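CalsepRRP (PDB 1JY5) belongs to the ribonuclease T2 family, whose members cleave RNA, and may itself bind or cut RNA, though this activity is uncertain. Local coordinates at residues A[157-160]-A[164-167]; A[128-133]-A[180-185]; A[43-48]-A[121-126]. One frame throughout, in Å; residues are numbered along the deposited sequence.

Interaction 1 (A[157-160]-A[164-167])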
# COMPACT_ATOMS: atom_id res chain seq x y z
N ALA A 157 -12.59 0.39 -13.73
CA ALA A 157 -13.45 0.15 -12.58
C ALA A 157 -13.04 1.06 -11.42
O ALA A 157 -13.88 1.71 -10.80
CB ALA A 157 -13.35 -1.32 -12.15
N ILE A 158 -11.74 1.13 -11.14
CA ILE A 158 -11.26 1.98 -10.05
C ILE A 158 -11.48 3.45 -10.41
O ILE A 158 -11.99 4.23 -9.60
CB ILE A 158 -9.78 1.72 -9.76
CG1 ILE A 158 -9.60 0.26 -9.36
CG2 ILE A 158 -9.28 2.64 -8.66
CD1 ILE A 158 -8.17 -0.18 -9.21
N GLN A 159 -11.10 3.82 -11.63
CA GLN A 159 -11.25 5.18 -12.12
C GLN A 159 -12.67 5.73 -11.99
O GLN A 159 -12.87 6.85 -11.53
CB GLN A 159 -10.81 5.25 -13.58
CG GLN A 159 -11.52 6.34 -14.39
CD GLN A 159 -11.18 7.73 -13.92
OE1 GLN A 159 -11.87 8.70 -14.25
NE2 GLN A 159 -10.11 7.85 -13.15
N SER A 160 -13.66 4.95 -12.41
CA SER A 160 -15.04 5.42 -12.34
C SER A 160 -15.54 5.57 -10.91
O SER A 160 -16.43 6.37 -10.64
CB SER A 160 -15.98 4.49 -13.14
OG SER A 160 -16.02 3.19 -12.59
N VAL A 164 -10.29 9.26 -10.22
CA VAL A 164 -8.86 9.45 -10.44
C VAL A 164 -8.30 8.13 -10.96
O VAL A 164 -8.87 7.06 -10.71
CB VAL A 164 -8.09 9.89 -9.16
CG1 VAL A 164 -8.46 11.33 -8.81
CG2 VAL A 164 -8.40 8.96 -7.99
N THR A 165 -7.20 8.19 -11.69
CA THR A 165 -6.62 7.00 -12.25
C THR A 165 -5.53 6.42 -11.36
O THR A 165 -4.61 7.13 -10.95
CB THR A 165 -6.07 7.29 -13.67
OG1 THR A 165 -7.14 7.79 -14.49
CG2 THR A 165 -5.50 6.03 -14.31
N PRO A 166 -5.63 5.13 -11.03
CA PRO A 166 -4.64 4.47 -10.19
C PRO A 166 -3.43 4.05 -11.00
O PRO A 166 -3.45 4.06 -12.23
CB PRO A 166 -5.40 3.27 -9.66
CG PRO A 166 -6.23 2.88 -10.85
CD PRO A 166 -6.77 4.22 -11.31
N VAL A 167 -2.36 3.70 -10.30
CA VAL A 167 -1.15 3.22 -10.95
C VAL A 167 -1.13 1.75 -10.52
O VAL A 167 -1.34 1.44 -9.35
CB VAL A 167 0.10 3.97 -10.44
CG1 VAL A 167 1.36 3.37 -11.06
CG2 VAL A 167 0.01 5.45 -10.81
O HOH W 1 -8.68 9.88 -14.08
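I158 and P166 make the apolar half of this contact, where the helix that carries 157-160 is met by the chain returning as 164-167. The tightest carbon-carbon approach is I158 CG2 to P166 CG, 3.8 Å. The same proline carbon also lies 3.9 Å from I158 CB, and I158 CD1 is scarcely farther off, so one corner of the pyrrolidine ring fits against the branched isoleucine from its beta carbon out to its end. With chi1 at -60°, I158 sets CG2 anti to its own backbone N and CG1 beside it; CG2 thus faces the proline while the ethyl arm runs on past the ring.

Q159, one residue along, provides the polar half. Its CG is roughly anti to the backbone N (chi1 151°), and the chain then bends at chi2, folding the amide back over the returning backbone. NE2 is modelled too near the carbonyl of V164, so the exact place of this amide is doubtful. With that reserve, a water may link Q159 to T165: it takes a weak bond from Q159 NE2 at 2.7 Å and lies 2.6 Å from T165 OG1. More secure is the CA-H...O contact from Q159 CA to V164 O, 3.3 Å long and nearly straight at 163°. Here the carbonyl approaches the helix backbone itself, while the V164 side chain leaves in the other direction.

The polar edge continues beyond the two segments, since T165 N is hydrogen-bonded to E190 OE1. On the inner side, I158 packs on I132 and L136 of helix 132-137, and P166 on V178 and I180 of strand 174-182, which places the pair between helix 151-162, that second helix and the main sheet.

Interaction 2 (A[128-133]-A[180-185])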
# COMPACT_ATOMS: atom_id res chain seq x y z
N PHE A 128 -9.41 2.42 4.86
CA PHE A 128 -10.78 2.00 5.17
C PHE A 128 -11.81 2.79 4.37
O PHE A 128 -12.85 2.25 3.98
CB PHE A 128 -11.08 2.18 6.66
CG PHE A 128 -10.37 1.20 7.54
CD1 PHE A 128 -9.76 1.63 8.72
CD2 PHE A 128 -10.31 -0.15 7.21
CE1 PHE A 128 -9.10 0.73 9.55
CE2 PHE A 128 -9.65 -1.06 8.04
CZ PHE A 128 -9.04 -0.62 9.21
N LYS A 129 -11.51 4.06 4.12
CA LYS A 129 -12.44 4.90 3.37
C LYS A 129 -12.57 4.46 1.92
O LYS A 129 -13.68 4.36 1.39
CB LYS A 129 -12.00 6.37 3.41
CG LYS A 129 -12.95 7.29 2.67
CD LYS A 129 -12.50 8.74 2.70
CE LYS A 129 -13.54 9.63 2.02
NZ LYS A 129 -13.07 11.04 1.92
N TYR A 130 -11.44 4.20 1.27
CA TYR A 130 -11.43 3.78 -0.13
C TYR A 130 -11.07 2.31 -0.26
O TYR A 130 -9.92 1.96 -0.55
CB TYR A 130 -10.45 4.63 -0.94
CG TYR A 130 -10.76 6.11 -0.89
CD1 TYR A 130 -10.04 6.97 -0.06
CD2 TYR A 130 -11.78 6.65 -1.68
CE1 TYR A 130 -10.33 8.33 -0.01
CE2 TYR A 130 -12.07 8.01 -1.64
CZ TYR A 130 -11.35 8.84 -0.80
OH TYR A 130 -11.63 10.19 -0.76
N ASN A 131 -12.06 1.44 -0.05
CA ASN A 131 -11.85 0.01 -0.13
C ASN A 131 -11.73 -0.41 -1.59
O ASN A 131 -12.73 -0.61 -2.28
CB ASN A 131 -13.02 -0.73 0.51
CG ASN A 131 -12.75 -2.21 0.68
OD1 ASN A 131 -12.03 -2.82 -0.12
ND2 ASN A 131 -13.32 -2.80 1.72
N ILE A 132 -10.49 -0.53 -2.06
CA ILE A 132 -10.26 -0.91 -3.44
C ILE A 132 -10.72 -2.34 -3.71
O ILE A 132 -11.19 -2.64 -4.81
CB ILE A 132 -8.78 -0.77 -3.79
CG1 ILE A 132 -8.31 0.65 -3.45
CG2 ILE A 132 -8.56 -1.05 -5.27
CD1 ILE A 132 -9.15 1.76 -4.10
N SER A 133 -10.59 -3.21 -2.72
CA SER A 133 -11.00 -4.60 -2.87
C SER A 133 -12.51 -4.68 -3.13
O SER A 133 -12.96 -5.50 -3.93
CB SER A 133 -10.65 -5.40 -1.61
OG SER A 133 -9.25 -5.42 -1.39
N ILE A 180 -2.84 4.78 -5.28
CA ILE A 180 -3.85 5.84 -5.33
C ILE A 180 -3.18 7.08 -4.74
O ILE A 180 -2.55 6.99 -3.68
CB ILE A 180 -5.07 5.52 -4.43
CG1 ILE A 180 -5.66 4.16 -4.81
CG2 ILE A 180 -6.11 6.62 -4.57
CD1 ILE A 180 -6.13 4.08 -6.24
N CYS A 181 -3.31 8.22 -5.40
CA CYS A 181 -2.67 9.44 -4.91
C CYS A 181 -3.60 10.44 -4.23
O CYS A 181 -4.78 10.54 -4.56
CB CYS A 181 -1.89 10.09 -6.07
SG CYS A 181 -0.56 8.97 -6.58
N PHE A 182 -3.06 11.16 -3.24
CA PHE A 182 -3.81 12.16 -2.48
C PHE A 182 -2.99 13.44 -2.31
O PHE A 182 -1.77 13.38 -2.18
CB PHE A 182 -4.15 11.65 -1.07
CG PHE A 182 -5.02 10.43 -1.04
CD1 PHE A 182 -4.47 9.16 -1.12
CD2 PHE A 182 -6.41 10.55 -0.93
CE1 PHE A 182 -5.27 8.02 -1.10
CE2 PHE A 182 -7.23 9.42 -0.91
CZ PHE A 182 -6.66 8.15 -0.99
N ASP A 183 -3.66 14.60 -2.31
CA ASP A 183 -2.96 15.86 -2.10
C ASP A 183 -2.74 16.02 -0.59
O ASP A 183 -3.15 15.15 0.19
CB ASP A 183 -3.73 17.06 -2.71
CG ASP A 183 -5.07 17.35 -2.03
OD1 ASP A 183 -5.91 18.01 -2.68
OD2 ASP A 183 -5.29 16.95 -0.87
N LYS A 184 -2.09 17.10 -0.18
CA LYS A 184 -1.79 17.34 1.22
C LYS A 184 -3.01 17.63 2.09
O LYS A 184 -2.89 17.77 3.31
CB LYS A 184 -0.74 18.44 1.36
CG LYS A 184 0.68 17.95 1.02
CD LYS A 184 1.74 19.03 1.24
CE LYS A 184 1.73 20.06 0.14
NZ LYS A 184 2.34 19.57 -1.11
N THR A 185 -4.19 17.72 1.46
CA THR A 185 -5.42 17.92 2.21
C THR A 185 -6.22 16.62 2.16
O THR A 185 -7.43 16.60 2.40
CB THR A 185 -6.28 19.11 1.66
OG1 THR A 185 -6.43 18.99 0.24
CG2 THR A 185 -5.62 20.44 1.99
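Aromatic contact comes first: Y130 and F182 meet through their ring carbons, Y130 CE1 lying 3.4 Å from F182 CE2. Y130 CD1 adds a second touch on F182 CZ at 3.7 Å. The tyrosine carbon comes in at the edge of the phenylalanine ring, near its plane, but the planes are turned 46° to each other, an oblique pairing with the centroids 5.5 Å apart. Y130 holds CG anti to its carbonyl carbon (chi1 -58°), which carries the ring toward F182.

The aliphatic contact is looser: I132 CD1 reaches I180 CG1 at 4.3 Å.

The polar bonds stay on their own side of the contact. K129 sets its CG above one face of the Y130 ring, toward the rim, and runs out extended, so that NZ donates to Y130 OH at 3.2 Å. N131 N-caps the next helix, its OD1 bonding to E134 N. On 180-185, D183 OD2 accepts from T185 N (2.7 Å) in an Asx turn and also from T185 OG1, both from the same face of the carboxylate.

A serine in place of Y130 would probably open a gap beside F182 CE2 and deprive K129 NZ of its hydroxyl acceptor.

L188 and L162 also touch this cluster. The whole is a helix-on-sheet core of an alpha+beta fold, with the turn between helices 116-129 and 132-137 lying against strand 174-182, within the RNase T2 family region.

Interaction 3 (A[43-48]-A[121-126]); sequences KGLWPD and STTLML. Unlike the reference sequence in segment 121-126: T123 (reference Ala).
Strand segment 43-48 passes beside helix segment 121-126, nearest at L45 and T123, whose CA atoms are 6.1 Å apart. Just before that point the strand carries a classic beta bulge, K43 and G44 both facing A11 of strand 7-14.

L45 does almost all the work for the strand. Its CG stands anti to the backbone N (chi1 176°), and the two methyls divide the helix surface: CD2 goes to T123, CD1 to L126. The T123 hydroxyl is pressed against the leucine, with OG1 3.1 Å from L45 CD2 and 3.2 Å from L45 CB, while T123 CG2 stays 3.9 Å from that same CB. The two side chains run past each other in opposite directions, so the contact is made along their flanks. A turn further along the helix, L126 CD1 meets L45 CD1 at a looser 4.3 Å.

T123 OG1 lies beside its own backbone N (chi1 -58°), which turns it back along the helix to hydrogen-bond Y119 O. Y119 serves the strand too, its hydroxyl bonding to L45 O. The other strand face is different: W46 stacks on H105 and gives its NE1 to E101. A beta carbon on G44 would come within 2.5 Å of that NE1, a good reason for glycine here. The run KGLWP resembles the HGLWP active-site motif of RNase T2 enzymes, K43 probably standing where they have histidine.

Chemically, then, L45 meets a methine-and-methyl surface plus one hydroxyl already hydrogen-bonded within its own helix. Since the reference sequence has alanine at T123, that hydroxyl is probably not essential to the joint. Between the two segments the hold is mainly van der Waals, and Y119 adds a polar tie from the same helix.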
# COMPACT_ATOMS: atom_id res chain seq x y z
N LYS A 43 0.67 -1.36 1.81
CA LYS A 43 2.09 -1.51 1.55
C LYS A 43 2.69 -0.30 2.28
O LYS A 43 3.61 -0.43 3.10
CB LYS A 43 2.38 -1.43 0.05
CG LYS A 43 3.85 -1.35 -0.29
CD LYS A 43 4.61 -2.55 0.23
CE LYS A 43 6.08 -2.39 -0.09
NZ LYS A 43 6.90 -3.52 0.42
N GLY A 44 2.15 0.88 1.98
CA GLY A 44 2.61 2.09 2.64
C GLY A 44 1.92 3.38 2.22
O GLY A 44 1.08 3.37 1.33
N LEU A 45 2.24 4.48 2.90
CA LEU A 45 1.70 5.80 2.57
C LEU A 45 2.99 6.56 2.31
O LEU A 45 3.77 6.80 3.23
CB LEU A 45 0.95 6.43 3.75
CG LEU A 45 0.43 7.87 3.48
CD1 LEU A 45 -0.56 7.87 2.32
CD2 LEU A 45 -0.25 8.41 4.74
N TRP A 46 3.22 6.92 1.06
CA TRP A 46 4.46 7.59 0.72
C TRP A 46 4.43 9.07 0.37
O TRP A 46 3.73 9.49 -0.55
CB TRP A 46 5.13 6.85 -0.45
CG TRP A 46 5.24 5.34 -0.30
CD1 TRP A 46 5.44 4.64 0.85
CD2 TRP A 46 5.22 4.38 -1.37
NE1 TRP A 46 5.55 3.29 0.56
CE2 TRP A 46 5.42 3.11 -0.79
CE3 TRP A 46 5.06 4.47 -2.76
CZ2 TRP A 46 5.47 1.93 -1.54
CZ3 TRP A 46 5.10 3.29 -3.52
CH2 TRP A 46 5.30 2.04 -2.90
N PRO A 47 5.17 9.90 1.13
CA PRO A 47 5.19 11.33 0.80
C PRO A 47 6.05 11.31 -0.47
O PRO A 47 7.16 10.76 -0.46
CB PRO A 47 5.94 11.96 1.98
CG PRO A 47 5.59 11.05 3.12
CD PRO A 47 5.74 9.68 2.48
N ASP A 48 5.55 11.89 -1.56
CA ASP A 48 6.30 11.87 -2.82
C ASP A 48 6.47 13.24 -3.46
O ASP A 48 5.81 14.20 -3.08
CB ASP A 48 5.60 10.94 -3.84
CG ASP A 48 5.75 9.46 -3.50
OD1 ASP A 48 6.85 9.05 -3.07
OD2 ASP A 48 4.78 8.70 -3.70
N SER A 121 -2.35 5.96 11.64
CA SER A 121 -3.80 6.05 11.75
C SER A 121 -4.41 6.72 10.51
O SER A 121 -5.49 6.35 10.05
CB SER A 121 -4.22 6.83 13.01
OG SER A 121 -3.70 8.14 13.01
N THR A 122 -3.71 7.71 9.97
CA THR A 122 -4.22 8.40 8.79
C THR A 122 -4.17 7.45 7.59
O THR A 122 -5.08 7.46 6.76
CB THR A 122 -3.42 9.68 8.52
OG1 THR A 122 -3.62 10.59 9.61
CG2 THR A 122 -3.89 10.35 7.23
N THR A 123 -3.14 6.62 7.53
CA THR A 123 -3.03 5.66 6.43
C THR A 123 -4.18 4.67 6.52
O THR A 123 -4.80 4.32 5.51
CB THR A 123 -1.70 4.89 6.49
OG1 THR A 123 -0.61 5.82 6.44
CG2 THR A 123 -1.58 3.94 5.30
N LEU A 124 -4.48 4.21 7.73
CA LEU A 124 -5.58 3.27 7.92
C LEU A 124 -6.90 3.93 7.55
O LEU A 124 -7.76 3.31 6.91
CB LEU A 124 -5.62 2.78 9.38
CG LEU A 124 -4.68 1.61 9.72
CD1 LEU A 124 -3.34 1.79 9.02
CD2 LEU A 124 -4.49 1.53 11.23
N MET A 125 -7.07 5.19 7.93
CA MET A 125 -8.29 5.92 7.61
C MET A 125 -8.56 5.92 6.12
O MET A 125 -9.65 5.59 5.68
CB MET A 125 -8.20 7.37 8.11
CG MET A 125 -9.46 8.20 7.88
SD MET A 125 -9.21 9.93 8.36
CE MET A 125 -8.25 10.49 6.95
N LEU A 126 -7.55 6.31 5.34
CA LEU A 126 -7.69 6.35 3.88
C LEU A 126 -7.96 4.94 3.35
O LEU A 126 -8.80 4.75 2.47
CB LEU A 126 -6.42 6.94 3.25
CG LEU A 126 -6.11 8.41 3.57
CD1 LEU A 126 -4.74 8.78 3.02
CD2 LEU A 126 -7.18 9.31 2.97

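In the fold
Interactions 2 and 3 share helix 116-129 and the same antiparallel sheet, and they touch where F182 CE2 lies 3.9 Å from L126 CD2. Both are buried and mainly apolar, one centred on aromatic rings, the other bringing a threonine hydroxyl against leucine carbons. Interaction 1, also largely buried, lies farther out: its centre is about 15 Å from the centre of the chain, against about 7 Å for the centre of interaction 3, and its outer side is polar, with one water near Q159 and T165. Its inner half still joins the core of interaction 2, with P166 CB 3.6 Å from I180 CD1. Interactions 1 and 3 do not meet, staying about 8 Å apart at their nearest atoms.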